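Putative rRNA methylase (PDB 3EEY) binds S-adenosylmethionine in a Rossmann-like methyltransferase fold and probably transfers its methyl group to ribosomal RNA. Local coordinates at residues V26-C31 / N35-L40; D81-M86 / V97-G102. One frame throughout, in Å; residues are numbered along the deposited sequence.

Contact 1: residues V26-C31 / N35-L40. With SAM (S-adenosylmethionine), chain K.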
loop_
_atom_site.group_PDB
_atom_site.type_symbol
_atom_site.label_atom_id
_atom_site.label_comp_id
_atom_site.label_asym_id
_atom_site.label_seq_id
_atom_site.Cartn_x
_atom_site.Cartn_y
_atom_site.Cartn_z
ATOM N N VAL A 26 9.671 5.063 -20.249
ATOM C CA VAL A 26 8.917 5.530 -19.092
ATOM C C VAL A 26 8.539 7.001 -19.269
ATOM O O VAL A 26 9.093 7.679 -20.126
ATOM C CB VAL A 26 9.693 5.308 -17.752
ATOM C CG1 VAL A 26 9.977 3.828 -17.512
ATOM C CG2 VAL A 26 10.995 6.107 -17.723
ATOM N N VAL A 27 7.579 7.476 -18.474
ATOM C CA VAL A 27 7.104 8.861 -18.548
ATOM C C VAL A 27 7.082 9.519 -17.165
ATOM O O VAL A 27 6.606 8.930 -16.201
ATOM C CB VAL A 27 5.661 8.975 -19.170
ATOM C CG1 VAL A 27 5.301 10.422 -19.437
ATOM C CG2 VAL A 27 5.526 8.170 -20.455
ATOM N N ASP A 28 7.622 10.730 -17.080
ATOM C CA ASP A 28 7.391 11.605 -15.947
ATOM C C ASP A 28 6.370 12.623 -16.433
ATOM O O ASP A 28 6.688 13.508 -17.218
ATOM C CB ASP A 28 8.698 12.280 -15.501
ATOM C CG ASP A 28 8.543 13.087 -14.216
ATOM O OD1 ASP A 28 7.406 13.268 -13.729
ATOM O OD2 ASP A 28 9.573 13.552 -13.685
ATOM N N ALA A 29 5.133 12.483 -15.971
ATOM C CA ALA A 29 4.042 13.318 -16.454
ATOM C C ALA A 29 3.988 14.698 -15.797
ATOM O O ALA A 29 3.262 15.580 -16.258
ATOM C CB ALA A 29 2.717 12.598 -16.288
ATOM N N THR A 30 4.758 14.882 -14.730
ATOM C CA THR A 30 4.770 16.130 -13.972
ATOM C C THR A 30 6.210 16.423 -13.573
ATOM O O THR A 30 6.624 16.098 -12.465
ATOM C CB THR A 30 3.887 16.040 -12.689
ATOM O OG1 THR A 30 4.167 14.819 -12.007
ATOM C CG2 THR A 30 2.398 16.067 -13.015
ATOM N N CYS A 31 6.964 17.029 -14.488
ATOM C CA CYS A 31 8.410 17.236 -14.331
ATOM C C CYS A 31 8.860 17.966 -13.082
ATOM O O CYS A 31 9.714 17.460 -12.352
ATOM C CB CYS A 31 8.994 17.935 -15.557
ATOM S SG CYS A 31 9.615 16.766 -16.718
ATOM N N ASN A 35 13.311 15.784 -10.133
ATOM C CA ASN A 35 13.722 14.707 -9.224
ATOM C C ASN A 35 13.288 13.310 -9.673
ATOM O O ASN A 35 14.117 12.398 -9.755
ATOM C CB ASN A 35 13.215 14.988 -7.810
ATOM C CG ASN A 35 13.750 16.282 -7.246
ATOM O OD1 ASN A 35 14.956 16.429 -7.033
ATOM N ND2 ASN A 35 12.854 17.233 -6.996
ATOM N N ASP A 36 11.997 13.158 -9.974
ATOM C CA ASP A 36 11.459 11.913 -10.535
ATOM C C ASP A 36 11.994 11.603 -11.936
ATOM O O ASP A 36 12.165 10.439 -12.282
ATOM C CB ASP A 36 9.930 11.938 -10.566
ATOM C CG ASP A 36 9.303 11.881 -9.181
ATOM O OD1 ASP A 36 10.020 11.655 -8.191
ATOM O OD2 ASP A 36 8.072 12.055 -9.084
ATOM N N THR A 37 12.246 12.647 -12.731
ATOM C CA THR A 37 12.818 12.496 -14.072
ATOM C C THR A 37 14.221 11.889 -13.999
ATOM O O THR A 37 14.526 10.955 -14.737
ATOM C CB THR A 37 12.890 13.839 -14.850
ATOM O OG1 THR A 37 11.829 14.713 -14.442
ATOM C CG2 THR A 37 12.806 13.588 -16.357
ATOM N N ALA A 38 15.047 12.418 -13.094
ATOM C CA ALA A 38 16.403 11.910 -12.847
ATOM C C ALA A 38 16.367 10.476 -12.341
ATOM O O ALA A 38 17.136 9.619 -12.799
ATOM C CB ALA A 38 17.139 12.804 -11.853
ATOM N N PHE A 39 15.459 10.236 -11.398
ATOM C CA PHE A 39 15.190 8.907 -10.850
ATOM C C PHE A 39 14.819 7.884 -11.938
ATOM O O PHE A 39 15.370 6.785 -11.971
ATOM C CB PHE A 39 14.090 8.998 -9.779
ATOM C CG PHE A 39 13.494 7.677 -9.399
ATOM C CD1 PHE A 39 14.229 6.749 -8.682
ATOM C CD2 PHE A 39 12.186 7.364 -9.743
ATOM C CE1 PHE A 39 13.680 5.523 -8.326
ATOM C CE2 PHE A 39 11.631 6.148 -9.387
ATOM C CZ PHE A 39 12.380 5.223 -8.681
ATOM N N LEU A 40 13.892 8.257 -12.817
ATOM C CA LEU A 40 13.500 7.410 -13.948
ATOM C C LEU A 40 14.639 7.181 -14.947
ATOM O O LEU A 40 14.801 6.072 -15.473
ATOM C CB LEU A 40 12.279 7.991 -14.661
ATOM C CG LEU A 40 10.909 7.844 -13.998
ATOM C CD1 LEU A 40 9.880 8.726 -14.687
ATOM C CD2 LEU A 40 10.439 6.395 -13.967
HETATM N N SAM K . 7.822 15.413 -9.648
HETATM C CA SAM K . 8.029 16.882 -9.442
HETATM C C SAM K . 9.389 17.189 -8.811
HETATM O O SAM K . 9.624 18.263 -8.244
HETATM O OXT SAM K . 10.298 16.362 -8.870
HETATM C CB SAM K . 6.871 17.480 -8.652
HETATM C CG SAM K . 5.687 17.850 -9.541
HETATM S SD SAM K . 4.776 19.310 -8.969
HETATM C CE SAM K . 3.926 18.620 -7.522
HETATM C "C5'" SAM K . 3.472 19.394 -10.227
HETATM C "C4'" SAM K . 4.047 19.851 -11.571
HETATM O "O4'" SAM K . 3.158 19.560 -12.633
HETATM C "C3'" SAM K . 4.312 21.355 -11.609
HETATM O "O3'" SAM K . 5.638 21.563 -12.038
HETATM C "C2'" SAM K . 3.320 21.900 -12.618
HETATM O "O2'" SAM K . 3.822 23.001 -13.353
HETATM C "C1'" SAM K . 3.085 20.678 -13.497
HETATM N N9 SAM K . 1.800 20.704 -14.225
HETATM C C8 SAM K . 0.645 21.379 -13.908
HETATM N N7 SAM K . -0.279 21.113 -14.865
HETATM C C5 SAM K . 0.278 20.282 -15.781
HETATM C C6 SAM K . -0.195 19.698 -16.951
HETATM N N6 SAM K . -1.436 19.901 -17.386
HETATM N N1 SAM K . 0.651 18.892 -17.679
HETATM C C2 SAM K . 1.948 18.651 -17.279
HETATM N N3 SAM K . 2.402 19.222 -16.118
HETATM C C4 SAM K . 1.585 20.024 -15.387
HETATM O O HOH W 1 6.746 13.323 -11.236
HETATM O O HOH W 2 9.942 15.119 -11.545
#
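Asp28 OD2, at the end of strand 26-28, is gripped by two hydrogen-bonding partners, Thr37 OG1 and water 2. Thr37 OG1, in the first turn of helix 35-44, donates a short bond of 2.6 Å, arriving on the anti side of the carboxylate and 26° out of its plane. Water 2, bonded to the same OD2, also accepts a hydrogen bond from SAM N, so the strand reaches the ligand through solvent. The carboxylate can face the helix because Asp28 carries CG anti to its own N (chi1 -173°). Its other oxygen, OD1, accepts from Thr30 N at 3.3 Å, from above the carboxylate plane, which closes an Asx turn and bends the chain out of the strand toward the cofactor. In that bend Thr30 O accepts from SAM N at 3.1 Å.

Asp36 lies beside this group. Its OD1 is hydrogen-bonded to His13 NE2 of helix 8-19, while water 1 is hydrogen-bonded to Asp36 OD2 and Asp28 OD1. At the helix start, Asn35 ND2 donates to SAM OXT at 3.3 Å, and Asn35 N adds a weak bond to the same oxygen; an amide side chain suits a carboxylate partner here. Deeper in, the contact turns apolar. Leu40 spreads its two methyls over the strand: CD2 meets Val26 CG2 at 3.8 Å, and CD1 lies 3.6 Å from Val27 O. Strand and helix run nearly antiparallel, at 166°, as the first strand and helix of the beta-alpha-beta unit that opens the Rossmann-like core.

With Asp28 and Asp36 both nearby, the buried site is probably negative in potential, which would favour a protonated, positively charged amino group on the cofactor, while Asn35 meets the carboxylate on the same alpha carbon.

Contact 2: residues D81-M86 / V97-G102. With SAM (S-adenosylmethionine), chain K.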
loop_
_atom_site.group_PDB
_atom_site.type_symbol
_atom_site.label_atom_id
_atom_site.label_comp_id
_atom_site.label_asym_id
_atom_site.label_seq_id
_atom_site.Cartn_x
_atom_site.Cartn_y
_atom_site.Cartn_z
ATOM N N ASP A 81 4.555 20.700 -22.918
ATOM C CA ASP A 81 3.135 20.572 -23.209
ATOM C C ASP A 81 2.470 19.885 -22.021
ATOM O O ASP A 81 3.146 19.290 -21.180
ATOM C CB ASP A 81 2.926 19.755 -24.490
ATOM C CG ASP A 81 1.569 20.004 -25.149
ATOM O OD1 ASP A 81 0.743 20.777 -24.609
ATOM O OD2 ASP A 81 1.335 19.412 -26.223
ATOM N N GLY A 82 1.148 19.981 -21.944
ATOM C CA GLY A 82 0.394 19.288 -20.915
ATOM C C GLY A 82 0.475 17.785 -21.063
ATOM O O GLY A 82 0.587 17.279 -22.173
ATOM N N HIS A 83 0.428 17.077 -19.936
ATOM C CA HIS A 83 0.468 15.618 -19.913
ATOM C C HIS A 83 -0.779 14.991 -20.524
ATOM O O HIS A 83 -0.738 13.846 -20.966
ATOM C CB HIS A 83 0.734 15.055 -18.500
ATOM C CG HIS A 83 -0.043 15.718 -17.398
ATOM N ND1 HIS A 83 0.502 15.954 -16.156
ATOM C CD2 HIS A 83 -1.315 16.186 -17.341
ATOM C CE1 HIS A 83 -0.400 16.533 -15.380
ATOM N NE2 HIS A 83 -1.511 16.688 -16.076
ATOM N N GLN A 84 -1.874 15.749 -20.558
ATOM C CA GLN A 84 -3.095 15.342 -21.267
ATOM C C GLN A 84 -2.876 15.114 -22.768
ATOM O O GLN A 84 -3.679 14.451 -23.416
ATOM C CB GLN A 84 -4.228 16.353 -21.032
ATOM C CG GLN A 84 -4.038 17.726 -21.664
ATOM C CD GLN A 84 -3.325 18.714 -20.756
ATOM O OE1 GLN A 84 -2.589 18.328 -19.848
ATOM N NE2 GLN A 84 -3.538 19.996 -21.005
ATOM N N ASN A 85 -1.775 15.646 -23.299
ATOM C CA ASN A 85 -1.437 15.516 -24.713
ATOM C C ASN A 85 -0.287 14.545 -24.968
ATOM O O ASN A 85 0.347 14.619 -26.022
ATOM C CB ASN A 85 -1.071 16.886 -25.300
ATOM C CG ASN A 85 -2.187 17.904 -25.182
ATOM O OD1 ASN A 85 -3.346 17.626 -25.499
ATOM N ND2 ASN A 85 -1.836 19.109 -24.744
ATOM N N MET A 86 -0.030 13.641 -24.017
ATOM C CA MET A 86 1.138 12.750 -24.076
ATOM C C MET A 86 1.114 11.773 -25.256
ATOM O O MET A 86 2.164 11.302 -25.703
ATOM C CB MET A 86 1.409 12.034 -22.724
ATOM C CG MET A 86 0.515 10.837 -22.372
ATOM S SD MET A 86 1.038 9.831 -20.954
ATOM C CE MET A 86 0.979 11.062 -19.653
ATOM N N VAL A 97 4.485 5.309 -15.703
ATOM C CA VAL A 97 4.195 6.740 -15.744
ATOM C C VAL A 97 4.115 7.240 -14.304
ATOM O O VAL A 97 3.478 6.618 -13.468
ATOM C CB VAL A 97 2.870 7.071 -16.493
ATOM C CG1 VAL A 97 2.754 8.568 -16.770
ATOM C CG2 VAL A 97 2.766 6.325 -17.808
ATOM N N MET A 98 4.771 8.357 -14.014
ATOM C CA MET A 98 4.715 8.938 -12.684
ATOM C C MET A 98 3.934 10.255 -12.703
ATOM O O MET A 98 4.225 11.150 -13.498
ATOM C CB MET A 98 6.122 9.136 -12.092
ATOM C CG MET A 98 6.951 7.857 -11.906
ATOM S SD MET A 98 8.580 8.131 -11.138
ATOM C CE MET A 98 8.229 8.090 -9.406
ATOM N N PHE A 99 2.929 10.351 -11.837
ATOM C CA PHE A 99 2.201 11.604 -11.598
ATOM C C PHE A 99 2.479 12.097 -10.195
ATOM O O PHE A 99 2.422 11.331 -9.221
ATOM C CB PHE A 99 0.692 11.404 -11.744
ATOM C CG PHE A 99 0.231 11.268 -13.152
ATOM C CD1 PHE A 99 -0.189 12.381 -13.868
ATOM C CD2 PHE A 99 0.207 10.030 -13.767
ATOM C CE1 PHE A 99 -0.624 12.253 -15.170
ATOM C CE2 PHE A 99 -0.230 9.891 -15.069
ATOM C CZ PHE A 99 -0.637 10.995 -15.776
ATOM N N ASN A 100 2.773 13.382 -10.092
ATOM C CA ASN A 100 2.944 14.038 -8.809
ATOM C C ASN A 100 2.063 15.284 -8.809
ATOM O O ASN A 100 2.399 16.285 -9.432
ATOM C CB ASN A 100 4.420 14.382 -8.629
ATOM C CG ASN A 100 4.856 14.348 -7.194
ATOM O OD1 ASN A 100 4.668 15.313 -6.462
ATOM N ND2 ASN A 100 5.453 13.234 -6.778
ATOM N N LEU A 101 0.923 15.213 -8.131
ATOM C CA LEU A 101 -0.145 16.199 -8.310
ATOM C C LEU A 101 -0.093 17.366 -7.335
ATOM O O LEU A 101 -0.037 17.169 -6.130
ATOM C CB LEU A 101 -1.517 15.521 -8.212
ATOM C CG LEU A 101 -1.841 14.365 -9.156
ATOM C CD1 LEU A 101 -3.309 14.005 -8.987
ATOM C CD2 LEU A 101 -1.546 14.759 -10.587
ATOM N N GLY A 102 -0.152 18.580 -7.875
ATOM C CA GLY A 102 -0.128 19.812 -7.084
ATOM C C GLY A 102 0.586 20.923 -7.833
ATOM O O GLY A 102 0.597 20.933 -9.063
HETATM N N SAM K . 7.822 15.413 -9.648
HETATM C CA SAM K . 8.029 16.882 -9.442
HETATM C C SAM K . 9.389 17.189 -8.811
HETATM O O SAM K . 9.624 18.263 -8.244
HETATM O OXT SAM K . 10.298 16.362 -8.870
HETATM C CB SAM K . 6.871 17.480 -8.652
HETATM C CG SAM K . 5.687 17.850 -9.541
HETATM S SD SAM K . 4.776 19.310 -8.969
HETATM C CE SAM K . 3.926 18.620 -7.522
HETATM C "C5'" SAM K . 3.472 19.394 -10.227
HETATM C "C4'" SAM K . 4.047 19.851 -11.571
HETATM O "O4'" SAM K . 3.158 19.560 -12.633
HETATM C "C3'" SAM K . 4.312 21.355 -11.609
HETATM O "O3'" SAM K . 5.638 21.563 -12.038
HETATM C "C2'" SAM K . 3.320 21.900 -12.618
HETATM O "O2'" SAM K . 3.822 23.001 -13.353
HETATM C "C1'" SAM K . 3.085 20.678 -13.497
HETATM N N9 SAM K . 1.800 20.704 -14.225
HETATM C C8 SAM K . 0.645 21.379 -13.908
HETATM N N7 SAM K . -0.279 21.113 -14.865
HETATM C C5 SAM K . 0.278 20.282 -15.781
HETATM C C6 SAM K . -0.195 19.698 -16.951
HETATM N N6 SAM K . -1.436 19.901 -17.386
HETATM N N1 SAM K . 0.651 18.892 -17.679
HETATM C C2 SAM K . 1.948 18.651 -17.279
HETATM N N3 SAM K . 2.402 19.222 -16.118
HETATM C C4 SAM K . 1.585 20.024 -15.387
#
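The imidazole of His83 lies between the adenine of SAM and the ring of Phe99. On one face SAM N1 sits 3.2 Å above the ring plane and over its centre; on the opposite face Phe99 CE1 lies 4.0 Å above the plane, displaced toward the rim. The two protein rings meet obliquely, with planes at 58° and centroids 5.5 Å apart. At the edge, His83 ND1 is hydrogen-bonded to Ala29 O, which fixes the ring's rotation and ties it to the loop after strand 25-28. With CG between the backbone N and the carbonyl carbon (chi1 44°), the ring folds back over its own main chain and lies against the base that His83 N binds.

That backbone bond, from His83 N to SAM N1, is 2.9 Å long and fairly straight at 161°. Next to it SAM N6 donates to Gln84 OE1 at 3.1 Å, so a main-chain donor and a side-chain acceptor together read the Watson-Crick edge of adenine, and an amide oxygen suits the exocyclic amine. Asp81 supports the turn: its OD1 accepts from Gly82 N and Asn85 ND2, both arriving from the same face of the carboxylate.

Away from the cofactor the contact is wholly apolar. Met86 reaches across with its terminal methyl, CE lying 4.2 Å from Phe99 CZ and equally far from Val97 CG1. A flexible thioether suits this place, since one methyl can fit against both an aromatic ring and a branched side chain.

Helix 115-128 packs on this cluster, its Ala121 touching both His83 and Phe99, while Phe99 also meets Ile135 and Val137 of strand 133-139. The 3-10 segment 83-86 is thereby lodged against strand 94-101, which runs in the sheet between strands 25-28 and 133-139.

Overall arrangement
From the N terminus, helix 8-19 leads into strand 25-28, and contact 1 closes the short loop between that strand and helix 35-44. The chain then builds strand 49-53, helix 57-69 and strand 76-79 before contact 2 closes the longer loop that leads back into strand 94-101. The two contacts follow in series, neither nesting nor crossing, yet they meet in space because strands 25-28 and 94-101 are sheet neighbours: Thr30 OG1 lies 2.8 Å from Asn100 N, and Ala29 CB packs on Phe99. SAM spans both, its amino acid end held by contact 1 and its adenine by contact 2, with Asn33, Asp54 and Gln56 among the other residues that bind it.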